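Local coordinates for protein MdcA (Pseudomonas aeruginosa, PDB 5VIT) that serves as the alpha subunit of malonate decarboxylase and probably moves the acyl carrier protein from its acetyl thioester onto malonate, at residues G50-L55 / I146-L151; R414-Q419 / V459-T464. All coordinates share one frame; numbering follows the deposited sequence.

Interaction 1 of 2, residues G50-L55 / I146-L151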
loop_
_atom_site.group_PDB
_atom_site.type_symbol
_atom_site.label_atom_id
_atom_site.label_comp_id
_atom_site.label_asym_id
_atom_site.label_seq_id
_atom_site.Cartn_x
_atom_site.Cartn_y
_atom_site.Cartn_z
ATOM N N GLY A 50 -32.725 -41.372 -17.893
ATOM C CA GLY A 50 -31.677 -40.810 -18.727
ATOM C C GLY A 50 -31.904 -39.348 -19.079
ATOM O O GLY A 50 -31.007 -38.669 -19.573
ATOM N N ASP A 51 -33.110 -38.863 -18.816
ATOM C CA ASP A 51 -33.469 -37.493 -19.137
ATOM C C ASP A 51 -32.512 -36.467 -18.534
ATOM O O ASP A 51 -32.011 -36.635 -17.405
ATOM C CB ASP A 51 -34.890 -37.193 -18.665
ATOM C CG ASP A 51 -35.919 -37.392 -19.756
ATOM O OD1 ASP A 51 -35.528 -37.868 -20.849
ATOM O OD2 ASP A 51 -37.116 -37.078 -19.522
ATOM N N ARG A 52 -32.256 -35.418 -19.314
ATOM C CA ARG A 52 -31.618 -34.213 -18.814
ATOM C C ARG A 52 -32.698 -33.355 -18.181
ATOM O O ARG A 52 -33.617 -32.885 -18.858
ATOM C CB ARG A 52 -30.903 -33.453 -19.932
ATOM C CG ARG A 52 -29.665 -34.144 -20.456
ATOM C CD ARG A 52 -29.172 -33.457 -21.718
ATOM N NE ARG A 52 -27.970 -34.095 -22.251
ATOM C CZ ARG A 52 -27.522 -33.916 -23.490
ATOM N NH1 ARG A 52 -28.187 -33.128 -24.329
ATOM N NH2 ARG A 52 -26.416 -34.536 -23.895
ATOM N N VAL A 53 -32.609 -33.164 -16.872
ATOM C CA VAL A 53 -33.681 -32.458 -16.173
ATOM C C VAL A 53 -33.168 -31.202 -15.498
ATOM O O VAL A 53 -32.332 -31.258 -14.603
ATOM C CB VAL A 53 -34.361 -33.347 -15.109
ATOM C CG1 VAL A 53 -35.441 -32.575 -14.392
ATOM C CG2 VAL A 53 -34.912 -34.630 -15.738
ATOM N N VAL A 54 -33.675 -30.068 -15.955
ATOM C CA VAL A 54 -33.389 -28.800 -15.326
ATOM C C VAL A 54 -34.329 -28.656 -14.132
ATOM O O VAL A 54 -35.532 -28.836 -14.269
ATOM C CB VAL A 54 -33.557 -27.649 -16.317
ATOM C CG1 VAL A 54 -33.608 -26.332 -15.592
ATOM C CG2 VAL A 54 -32.415 -27.660 -17.320
ATOM N N LEU A 55 -33.768 -28.358 -12.961
ATOM C CA LEU A 55 -34.528 -28.304 -11.705
ATOM C C LEU A 55 -34.137 -27.071 -10.906
ATOM O O LEU A 55 -32.972 -26.910 -10.525
ATOM C CB LEU A 55 -34.284 -29.560 -10.858
ATOM C CG LEU A 55 -34.820 -29.516 -9.419
ATOM C CD1 LEU A 55 -36.331 -29.127 -9.379
ATOM C CD2 LEU A 55 -34.556 -30.842 -8.700
ATOM N N ILE A 146 -28.912 -29.529 -24.242
ATOM C CA ILE A 146 -30.332 -29.343 -24.522
ATOM C C ILE A 146 -31.069 -30.196 -23.523
ATOM O O ILE A 146 -30.800 -31.388 -23.429
ATOM C CB ILE A 146 -30.747 -29.798 -25.939
ATOM C CG1 ILE A 146 -29.661 -29.501 -26.978
ATOM C CG2 ILE A 146 -32.127 -29.227 -26.310
ATOM C CD1 ILE A 146 -29.728 -28.171 -27.595
ATOM N N PRO A 147 -31.974 -29.596 -22.745
ATOM C CA PRO A 147 -32.595 -30.451 -21.734
ATOM C C PRO A 147 -33.884 -31.113 -22.235
ATOM O O PRO A 147 -34.471 -30.670 -23.222
ATOM C CB PRO A 147 -32.870 -29.482 -20.588
ATOM C CG PRO A 147 -33.049 -28.145 -21.256
ATOM C CD PRO A 147 -32.262 -28.164 -22.539
ATOM N N ASN A 148 -34.297 -32.184 -21.562
ATOM C CA ASN A 148 -35.554 -32.847 -21.884
ATOM C C ASN A 148 -36.722 -32.259 -21.106
ATOM O O ASN A 148 -37.821 -32.119 -21.642
ATOM C CB ASN A 148 -35.452 -34.340 -21.603
ATOM C CG ASN A 148 -34.348 -34.996 -22.388
ATOM O OD1 ASN A 148 -33.304 -35.352 -21.837
ATOM N ND2 ASN A 148 -34.558 -35.144 -23.692
ATOM N N VAL A 149 -36.471 -31.931 -19.835
ATOM C CA VAL A 149 -37.513 -31.458 -18.926
ATOM C C VAL A 149 -37.043 -30.239 -18.113
ATOM O O VAL A 149 -35.889 -30.170 -17.702
ATOM C CB VAL A 149 -37.959 -32.587 -17.946
ATOM C CG1 VAL A 149 -39.114 -32.127 -17.067
ATOM C CG2 VAL A 149 -38.358 -33.848 -18.716
ATOM N N ALA A 150 -37.924 -29.269 -17.897
ATOM C CA ALA A 150 -37.632 -28.227 -16.914
ATOM C C ALA A 150 -38.667 -28.223 -15.776
ATOM O O ALA A 150 -39.877 -28.220 -16.015
ATOM C CB ALA A 150 -37.566 -26.864 -17.574
ATOM N N LEU A 151 -38.163 -28.230 -14.544
ATOM C CA LEU A 151 -38.988 -28.158 -13.344
ATOM C C LEU A 151 -38.754 -26.816 -12.657
ATOM O O LEU A 151 -37.731 -26.623 -11.989
ATOM C CB LEU A 151 -38.655 -29.318 -12.400
ATOM C CG LEU A 151 -38.701 -30.678 -13.085
ATOM C CD1 LEU A 151 -38.251 -31.789 -12.146
ATOM C CD2 LEU A 151 -40.098 -30.926 -13.632
HETATM O O HOH W 1 -27.236 -31.353 -26.556
#

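Interaction 2 of 2, residues R414-Q419 / V459-T464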
loop_
_atom_site.group_PDB
_atom_site.type_symbol
_atom_site.label_atom_id
_atom_site.label_comp_id
_atom_site.label_asym_id
_atom_site.label_seq_id
_atom_site.Cartn_x
_atom_site.Cartn_y
_atom_site.Cartn_z
ATOM N N ARG A 414 -8.768 -3.093 -19.449
ATOM C CA ARG A 414 -9.073 -4.289 -18.667
ATOM C C ARG A 414 -10.157 -3.973 -17.669
ATOM O O ARG A 414 -10.180 -2.882 -17.106
ATOM C CB ARG A 414 -7.856 -4.816 -17.877
ATOM C CG ARG A 414 -6.722 -5.379 -18.652
ATOM C CD ARG A 414 -5.639 -5.830 -17.658
ATOM N NE ARG A 414 -6.106 -6.960 -16.854
ATOM C CZ ARG A 414 -5.323 -7.694 -16.062
ATOM N NH1 ARG A 414 -4.028 -7.393 -15.941
ATOM N NH2 ARG A 414 -5.833 -8.724 -15.388
ATOM N N LYS A 415 -11.027 -4.944 -17.424
ATOM C CA LYS A 415 -11.965 -4.854 -16.320
ATOM C C LYS A 415 -11.212 -4.997 -15.003
ATOM O O LYS A 415 -10.241 -5.752 -14.892
ATOM C CB LYS A 415 -13.033 -5.935 -16.439
ATOM C CG LYS A 415 -14.196 -5.832 -15.451
ATOM C CD LYS A 415 -15.120 -7.016 -15.681
ATOM C CE LYS A 415 -16.245 -7.088 -14.699
ATOM N NZ LYS A 415 -17.135 -8.259 -15.048
ATOM N N LEU A 416 -11.663 -4.271 -14.000
ATOM C CA LEU A 416 -11.112 -4.431 -12.669
ATOM C C LEU A 416 -11.677 -5.692 -12.002
ATOM O O LEU A 416 -12.898 -5.888 -11.910
ATOM C CB LEU A 416 -11.395 -3.198 -11.824
ATOM C CG LEU A 416 -10.475 -2.001 -12.095
ATOM C CD1 LEU A 416 -10.735 -1.386 -13.476
ATOM C CD2 LEU A 416 -10.621 -0.955 -10.975
ATOM N N VAL A 417 -10.769 -6.552 -11.552
ATOM C CA VAL A 417 -11.159 -7.786 -10.879
ATOM C C VAL A 417 -10.386 -7.858 -9.553
ATOM O O VAL A 417 -9.165 -8.059 -9.540
ATOM C CB VAL A 417 -10.888 -9.027 -11.773
ATOM C CG1 VAL A 417 -11.011 -10.322 -10.972
ATOM C CG2 VAL A 417 -11.828 -9.040 -13.009
ATOM N N VAL A 418 -11.114 -7.651 -8.459
ATOM C CA VAL A 418 -10.540 -7.549 -7.118
ATOM C C VAL A 418 -10.880 -8.752 -6.259
ATOM O O VAL A 418 -12.032 -9.185 -6.157
ATOM C CB VAL A 418 -11.019 -6.275 -6.369
ATOM C CG1 VAL A 418 -10.273 -6.108 -5.050
ATOM C CG2 VAL A 418 -10.828 -5.048 -7.225
ATOM N N GLN A 419 -9.851 -9.284 -5.626
ATOM C CA GLN A 419 -10.014 -10.359 -4.690
ATOM C C GLN A 419 -9.791 -9.747 -3.320
ATOM O O GLN A 419 -8.686 -9.311 -2.995
ATOM C CB GLN A 419 -9.040 -11.476 -5.033
ATOM C CG GLN A 419 -9.551 -12.893 -4.897
ATOM C CD GLN A 419 -10.849 -13.213 -5.670
ATOM O OE1 GLN A 419 -11.478 -14.218 -5.382
ATOM N NE2 GLN A 419 -11.304 -12.325 -6.544
ATOM N N VAL A 459 -6.608 -11.269 -12.124
ATOM C CA VAL A 459 -6.803 -10.422 -10.965
ATOM C C VAL A 459 -6.001 -9.136 -11.144
ATOM O O VAL A 459 -4.797 -9.179 -11.411
ATOM C CB VAL A 459 -6.410 -11.151 -9.646
ATOM C CG1 VAL A 459 -6.523 -10.202 -8.468
ATOM C CG2 VAL A 459 -7.307 -12.404 -9.418
ATOM N N THR A 460 -6.698 -7.999 -11.041
ATOM C CA THR A 460 -6.061 -6.678 -11.106
ATOM C C THR A 460 -5.679 -6.134 -9.722
ATOM O O THR A 460 -4.749 -5.322 -9.599
ATOM C CB THR A 460 -6.976 -5.642 -11.828
ATOM O OG1 THR A 460 -8.224 -5.491 -11.125
ATOM C CG2 THR A 460 -7.263 -6.110 -13.255
ATOM N N HIS A 461 -6.386 -6.581 -8.685
ATOM C CA HIS A 461 -6.168 -6.062 -7.334
ATOM C C HIS A 461 -6.342 -7.160 -6.313
ATOM O O HIS A 461 -7.378 -7.831 -6.288
ATOM C CB HIS A 461 -7.157 -4.940 -6.970
ATOM C CG HIS A 461 -7.034 -3.697 -7.796
ATOM N ND1 HIS A 461 -7.551 -3.599 -9.071
ATOM C CD2 HIS A 461 -6.504 -2.481 -7.508
ATOM C CE1 HIS A 461 -7.320 -2.387 -9.545
ATOM N NE2 HIS A 461 -6.688 -1.689 -8.617
ATOM N N VAL A 462 -5.350 -7.332 -5.448
ATOM C CA VAL A 462 -5.564 -8.151 -4.267
ATOM C C VAL A 462 -5.662 -7.214 -3.081
ATOM O O VAL A 462 -4.759 -6.407 -2.833
ATOM C CB VAL A 462 -4.458 -9.187 -4.051
ATOM C CG1 VAL A 462 -4.567 -9.795 -2.636
ATOM C CG2 VAL A 462 -4.571 -10.274 -5.091
ATOM N N LEU A 463 -6.785 -7.295 -2.380
ATOM C CA LEU A 463 -7.046 -6.404 -1.271
ATOM C C LEU A 463 -7.187 -7.232 -0.016
ATOM O O LEU A 463 -7.982 -8.175 0.046
ATOM C CB LEU A 463 -8.296 -5.563 -1.526
ATOM C CG LEU A 463 -8.984 -4.870 -0.340
ATOM C CD1 LEU A 463 -8.024 -4.093 0.561
ATOM C CD2 LEU A 463 -10.112 -3.957 -0.850
ATOM N N THR A 464 -6.420 -6.830 0.989
ATOM C CA THR A 464 -6.235 -7.576 2.218
ATOM C C THR A 464 -6.271 -6.579 3.400
ATOM O O THR A 464 -6.143 -5.392 3.169
ATOM C CB THR A 464 -4.895 -8.341 2.087
ATOM O OG1 THR A 464 -5.115 -9.712 1.690
ATOM C CG2 THR A 464 -4.093 -8.239 3.260
#

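Interaction 1 of 2, residues G50-L55 / I146-L151
R52 O takes two backbone N-H groups at the point where strands 52-55 and 149-154, parallel neighbours inside an all-parallel sheet flanked by helices, come together. N148 N donates to it at 2.9 Å, in the plane of the carbonyl and on a lone pair, while V149 N, at 3.2 Å, arrives nearly along the C=O axis. The residue's other backbone group is held as well: R52 N gives a short, straight bond of 2.7 Å to N148 OD1, so a side-chain amide does here what a main-chain carbonyl does further along. N148 CG lies anti to its own carbonyl carbon (chi1 -59°), which carries the amide over the D51 carboxylate; the two planes are 16° apart and stacked. R21 binds D51 OD2 in a salt bridge and probably tempers the negative charge beside that amide.

Beyond this start the pairing is regular, V54 N bonding to V149 O and L151 N to V54 O. On one face of the sheet V53 CG1 meets L151 CD1 at 3.7 Å, and L55 CD1 rests on L151 CB; on the other, V54 CG2 packs against P147 CB, with L175 and T179 of helix 172-180 beyond. At the more open end the extended R52 chain sends NH1 to I146 O, 3.3 Å away and only 4° out of the guanidinium plane, and the same nitrogen also donates to a water at 3.0 Å.

Interaction 2 of 2, residues R414-Q419 / V459-T464
T460 OG1 accepts the N-H of V417 at 2.8 Å, and T460 N returns a 2.9 Å bond to V417 O, so one residue grips both backbone polar groups of V417 where strands 416-420 and 461-464, parallel neighbours in a mixed sheet, begin to pair; strand 354-357 is the parallel neighbour of 416-420 on its other side. The hydroxyl reaches V417 because it sits between the backbone N and the carbonyl carbon of its own residue (chi1 60°). It is also hydrogen-bonded to H461 ND1 at 2.9 Å, a bond in which either atom could be the donor. V417 O receives a second donor, H461 N, which stands 35° above the carbonyl plane, whereas T460 N lies in it.

Farther along, the hydrogen bonds run from main chain to main chain. Q419 N donates to H461 O, and L463 N to Q419 O at 2.8 Å in an almost linear bond (177°).

Apolar packing gathers round H461. V418 CG2 lies 3.7 Å from H461 CB, V418 CG1 approaches L463 CB, and L416 CD2 meets H461 CE1 at 3.9 Å. I248 of helix 235-250 touches both V418 and H461. Ahead of the strand, T460 CG2 makes a van der Waals contact over one face of the R414 guanidinium, offset toward its rim, with NH2 3.7 Å away.

The H461 ring is held at both nitrogens, ND1 by the T460 hydroxyl and NE2 by H252 NE2. One of the two NE2 atoms must carry the shared proton, so the tautomers of H461 and H252 are probably linked, and the direction of the bond to T460 OG1 may depend on them.

Both contacts join parallel neighbours within a sheet, yet they belong to different sheets, on opposite sides of the chain's centre, with centres about 37 Å apart and nearest atoms about 24 Å apart. Each is largely buried. They illustrate one principle: where parallel strands first meet, a polar side chain can complete the backbone pairing and one carbonyl can take two N-H groups. The means differ. Interaction 1 uses a carboxamide stacked on a carboxylate, and its arginine, at a partly exposed margin, also binds water; interaction 2 uses a hydroxyl hydrogen-bonded to a histidine. Strands 52-55 and 149-154 lie inside an all-parallel sheet, whereas strand 461-464 continues to an antiparallel neighbour, 467-469.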